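PDB 6T7J: carbon monoxide dehydrogenase from Thermococcus sp. AM4, which catalyses the reversible oxidation of carbon monoxide to carbon dioxide at a nickel-iron-sulfur cluster, which lacks its nickel in this form. Local coordinates for residues I406-S418 against A485-V497. Numbering follows the deposited sequence.
Sequences IPKHKMEAIAGFS and AAAMEGLMSPKAV
Met411 lays its side chain over the C-terminal end of helix 480-489. With CG anti to the backbone N (chi1 -178°), the chain then bends twice; CG comes 3.1 Å from Ala487 O, SD passes alongside Gly490 CA, and the methyl CE ends 3.4 Å from Glu489 O. Cut back to an alanine, this position would probably uncover Gly490 CA and Glu489 O. Two residues on, Ala413 CB meets Ala487 CB at 3.6 Å and also touches Met492 CB. Ile414 N donates to Met492 O (2.7 Å, nearly straight at 167°), approaching from above the carbonyl plane. At the outer edge, Ile414 CD1 packs obliquely on Pro494 CG at 3.7 Å, while the extended Glu412 crosses the same ring at about a right angle and forms a salt bridge with Lys249 through OE1. Behind this first shell, Gly490 turns the chain out of the helix with positive phi into a type I turn, braced by Ser493 OG donating to Gly490 O (2.7 Å). The arrangement thus joins the antiparallel pair 248-252 and 411-415, separate from the two large parallel sheets, to a helix end in the Rossmann-like domain whose sheet includes strand 474-478, as in CO dehydrogenases.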
loop_
_atom_site.group_PDB
_atom_site.type_symbol
_atom_site.label_atom_id
_atom_site.label_comp_id
_atom_site.label_asym_id
_atom_site.label_seq_id
_atom_site.Cartn_x
_atom_site.Cartn_y
_atom_site.Cartn_z
ATOM N N ILE A 406 18.732 -35.607 -10.801
ATOM C CA ILE A 406 18.688 -35.138 -9.419
ATOM C C ILE A 406 20.121 -35.072 -8.909
ATOM O O ILE A 406 20.823 -36.094 -8.942
ATOM C CB ILE A 406 17.830 -36.060 -8.539
ATOM C CG1 ILE A 406 16.407 -36.158 -9.093
ATOM C CG2 ILE A 406 17.820 -35.567 -7.098
ATOM C CD1 ILE A 406 15.560 -37.216 -8.415
ATOM N N PRO A 407 20.607 -33.915 -8.465
ATOM C CA PRO A 407 21.958 -33.867 -7.894
ATOM C C PRO A 407 22.034 -34.687 -6.611
ATOM O O PRO A 407 21.183 -34.568 -5.726
ATOM C CB PRO A 407 22.184 -32.373 -7.635
ATOM C CG PRO A 407 21.199 -31.674 -8.522
ATOM C CD PRO A 407 20.007 -32.576 -8.588
ATOM N N LYS A 408 23.072 -35.531 -6.529
ATOM C CA LYS A 408 23.291 -36.387 -5.361
ATOM C C LYS A 408 23.357 -35.589 -4.070
ATOM O O LYS A 408 23.012 -36.104 -3.000
ATOM C CB LYS A 408 24.590 -37.183 -5.537
ATOM C CG LYS A 408 24.599 -38.598 -4.940
ATOM C CD LYS A 408 24.581 -38.596 -3.411
ATOM C CE LYS A 408 24.618 -39.994 -2.821
ATOM N NZ LYS A 408 24.723 -39.948 -1.334
ATOM N N HIS A 409 23.785 -34.337 -4.153
ATOM C CA HIS A 409 24.203 -33.592 -2.977
ATOM C C HIS A 409 23.070 -33.444 -1.971
ATOM O O HIS A 409 21.999 -32.914 -2.286
ATOM C CB HIS A 409 24.739 -32.237 -3.416
ATOM C CG HIS A 409 25.825 -32.343 -4.439
ATOM N ND1 HIS A 409 27.121 -32.668 -4.110
ATOM C CD2 HIS A 409 25.802 -32.194 -5.784
ATOM C CE1 HIS A 409 27.856 -32.700 -5.208
ATOM N NE2 HIS A 409 27.080 -32.416 -6.236
ATOM N N LYS A 410 23.323 -33.935 -0.763
ATOM C CA LYS A 410 22.366 -33.968 0.328
ATOM C C LYS A 410 23.139 -33.693 1.609
ATOM O O LYS A 410 24.301 -34.084 1.737
ATOM C CB LYS A 410 21.654 -35.329 0.378
ATOM C CG LYS A 410 20.703 -35.540 1.537
ATOM C CD LYS A 410 19.821 -36.764 1.296
ATOM C CE LYS A 410 20.640 -37.967 0.837
ATOM N NZ LYS A 410 20.085 -39.254 1.347
ATOM N N MET A 411 22.507 -32.997 2.549
ATOM C CA MET A 411 23.221 -32.615 3.761
ATOM C C MET A 411 22.327 -32.802 4.975
ATOM O O MET A 411 21.121 -32.578 4.899
ATOM C CB MET A 411 23.700 -31.161 3.679
ATOM C CG MET A 411 24.490 -30.694 4.888
ATOM S SD MET A 411 25.868 -31.775 5.303
ATOM C CE MET A 411 27.076 -31.297 4.068
ATOM N N GLU A 412 22.913 -33.209 6.094
ATOM C CA GLU A 412 22.153 -33.327 7.328
ATOM C C GLU A 412 22.108 -31.982 8.040
ATOM O O GLU A 412 23.074 -31.214 8.007
ATOM C CB GLU A 412 22.753 -34.387 8.250
ATOM C CG GLU A 412 21.948 -34.595 9.518
ATOM C CD GLU A 412 22.320 -35.866 10.236
ATOM O OE1 GLU A 412 22.248 -35.889 11.480
ATOM O OE2 GLU A 412 22.690 -36.844 9.555
ATOM N N ALA A 413 20.977 -31.700 8.681
ATOM C CA ALA A 413 20.789 -30.438 9.376
ATOM C C ALA A 413 19.955 -30.663 10.625
ATOM O O ALA A 413 18.940 -31.365 10.585
ATOM C CB ALA A 413 20.112 -29.408 8.468
ATOM N N ILE A 414 20.392 -30.068 11.729
ATOM C CA ILE A 414 19.634 -30.046 12.972
ATOM C C ILE A 414 18.869 -28.732 13.020
ATOM O O ILE A 414 19.473 -27.653 13.077
ATOM C CB ILE A 414 20.553 -30.203 14.195
ATOM C CG1 ILE A 414 21.310 -31.530 14.127
ATOM C CG2 ILE A 414 19.750 -30.099 15.483
ATOM C CD1 ILE A 414 22.278 -31.737 15.266
ATOM N N ALA A 415 17.547 -28.819 12.987
ATOM C CA ALA A 415 16.676 -27.651 12.989
ATOM C C ALA A 415 15.740 -27.702 14.193
ATOM O O ALA A 415 15.817 -28.602 15.034
ATOM C CB ALA A 415 15.883 -27.564 11.682
ATOM N N GLY A 416 14.853 -26.715 14.270
ATOM C CA GLY A 416 13.850 -26.684 15.314
ATOM C C GLY A 416 14.243 -25.949 16.572
ATOM O O GLY A 416 13.818 -26.346 17.664
ATOM N N PHE A 417 15.031 -24.881 16.463
ATOM C CA PHE A 417 15.518 -24.156 17.637
ATOM C C PHE A 417 14.672 -22.902 17.837
ATOM O O PHE A 417 15.076 -21.782 17.524
ATOM C CB PHE A 417 17.000 -23.823 17.489
ATOM C CG PHE A 417 17.897 -25.022 17.580
ATOM C CD1 PHE A 417 18.108 -25.657 18.794
ATOM C CD2 PHE A 417 18.524 -25.521 16.450
ATOM C CE1 PHE A 417 18.931 -26.765 18.880
ATOM C CE2 PHE A 417 19.347 -26.628 16.529
ATOM C CZ PHE A 417 19.550 -27.251 17.746
ATOM N N SER A 418 13.472 -23.107 18.371
ATOM C CA SER A 418 12.681 -21.989 18.854
ATOM C C SER A 418 13.271 -21.468 20.165
ATOM O O SER A 418 14.175 -22.069 20.752
ATOM C CB SER A 418 11.223 -22.407 19.047
ATOM O OG SER A 418 11.116 -23.451 19.999
ATOM N N ALA A 485 20.172 -22.206 3.238
ATOM C CA ALA A 485 21.543 -22.221 2.734
ATOM C C ALA A 485 22.497 -22.846 3.745
ATOM O O ALA A 485 23.341 -23.682 3.395
ATOM C CB ALA A 485 21.985 -20.800 2.387
ATOM N N ALA A 486 22.379 -22.443 5.012
ATOM C CA ALA A 486 23.236 -22.992 6.057
ATOM C C ALA A 486 23.006 -24.487 6.224
ATOM O O ALA A 486 23.954 -25.246 6.459
ATOM C CB ALA A 486 22.990 -22.258 7.375
ATOM N N ALA A 487 21.755 -24.930 6.097
ATOM C CA ALA A 487 21.455 -26.351 6.219
ATOM C C ALA A 487 22.032 -27.136 5.050
ATOM O O ALA A 487 22.564 -28.236 5.236
ATOM C CB ALA A 487 19.943 -26.559 6.318
ATOM N N MET A 488 21.942 -26.588 3.836
ATOM C CA MET A 488 22.475 -27.293 2.675
ATOM C C MET A 488 23.998 -27.320 2.681
ATOM O O MET A 488 24.601 -28.255 2.139
ATOM C CB MET A 488 21.962 -26.653 1.388
ATOM C CG MET A 488 20.465 -26.784 1.186
ATOM S SD MET A 488 19.916 -26.007 -0.341
ATOM C CE MET A 488 20.458 -24.321 -0.067
ATOM N N GLU A 489 24.639 -26.312 3.278
ATOM C CA GLU A 489 26.096 -26.297 3.305
ATOM C C GLU A 489 26.654 -27.294 4.315
ATOM O O GLU A 489 27.668 -27.950 4.052
ATOM C CB GLU A 489 26.607 -24.892 3.618
ATOM C CG GLU A 489 28.116 -24.814 3.742
ATOM C CD GLU A 489 28.792 -24.517 2.417
ATOM O OE1 GLU A 489 28.079 -24.182 1.446
ATOM O OE2 GLU A 489 30.036 -24.615 2.347
ATOM N N GLY A 490 26.007 -27.425 5.469
ATOM C CA GLY A 490 26.499 -28.306 6.507
ATOM C C GLY A 490 26.768 -27.566 7.799
ATOM O O GLY A 490 27.301 -28.137 8.754
ATOM N N LEU A 491 26.400 -26.285 7.834
ATOM C CA LEU A 491 26.599 -25.461 9.019
ATOM C C LEU A 491 25.611 -25.778 10.133
ATOM O O LEU A 491 25.727 -25.201 11.220
ATOM C CB LEU A 491 26.505 -23.984 8.643
ATOM C CG LEU A 491 27.571 -23.492 7.664
ATOM C CD1 LEU A 491 27.314 -22.049 7.277
ATOM C CD2 LEU A 491 28.960 -23.652 8.264
ATOM N N MET A 492 24.651 -26.670 9.894
ATOM C CA MET A 492 23.710 -27.098 10.921
ATOM C C MET A 492 23.797 -28.594 11.187
ATOM O O MET A 492 22.934 -29.141 11.883
ATOM C CB MET A 492 22.281 -26.705 10.534
ATOM C CG MET A 492 22.021 -25.211 10.619
ATOM S SD MET A 492 20.450 -24.709 9.891
ATOM C CE MET A 492 20.518 -22.938 10.148
ATOM N N SER A 493 24.810 -29.266 10.650
ATOM C CA SER A 493 25.040 -30.672 10.926
ATOM C C SER A 493 25.814 -30.828 12.232
ATOM O O SER A 493 26.457 -29.884 12.698
ATOM C CB SER A 493 25.804 -31.314 9.770
ATOM O OG SER A 493 27.045 -30.666 9.553
ATOM N N PRO A 494 25.752 -32.010 12.856
ATOM C CA PRO A 494 26.457 -32.193 14.137
ATOM C C PRO A 494 27.952 -31.923 14.068
ATOM O O PRO A 494 28.549 -31.565 15.091
ATOM C CB PRO A 494 26.163 -33.658 14.486
ATOM C CG PRO A 494 24.872 -33.949 13.808
ATOM C CD PRO A 494 24.907 -33.171 12.523
ATOM N N LYS A 495 28.577 -32.079 12.899
ATOM C CA LYS A 495 29.999 -31.799 12.748
ATOM C C LYS A 495 30.292 -30.329 12.469
ATOM O O LYS A 495 31.469 -29.956 12.402
ATOM C CB LYS A 495 30.597 -32.660 11.627
ATOM C CG LYS A 495 30.074 -32.342 10.228
ATOM C CD LYS A 495 30.972 -31.354 9.485
ATOM C CE LYS A 495 30.297 -30.844 8.217
ATOM N NZ LYS A 495 30.644 -29.425 7.912
ATOM N N ALA A 496 29.262 -29.494 12.299
ATOM C CA ALA A 496 29.492 -28.085 11.987
ATOM C C ALA A 496 30.305 -27.392 13.069
ATOM O O ALA A 496 31.011 -26.417 12.786
ATOM C CB ALA A 496 28.161 -27.363 11.790
ATOM N N VAL A 497 30.236 -27.885 14.304
ATOM C CA VAL A 497 31.002 -27.341 15.419
ATOM C C VAL A 497 32.498 -27.311 15.092
ATOM O O VAL A 497 33.243 -26.491 15.641
ATOM C CB VAL A 497 30.709 -28.147 16.701
ATOM C CG1 VAL A 497 31.613 -27.732 17.834
ATOM C CG2 VAL A 497 29.257 -27.964 17.113
#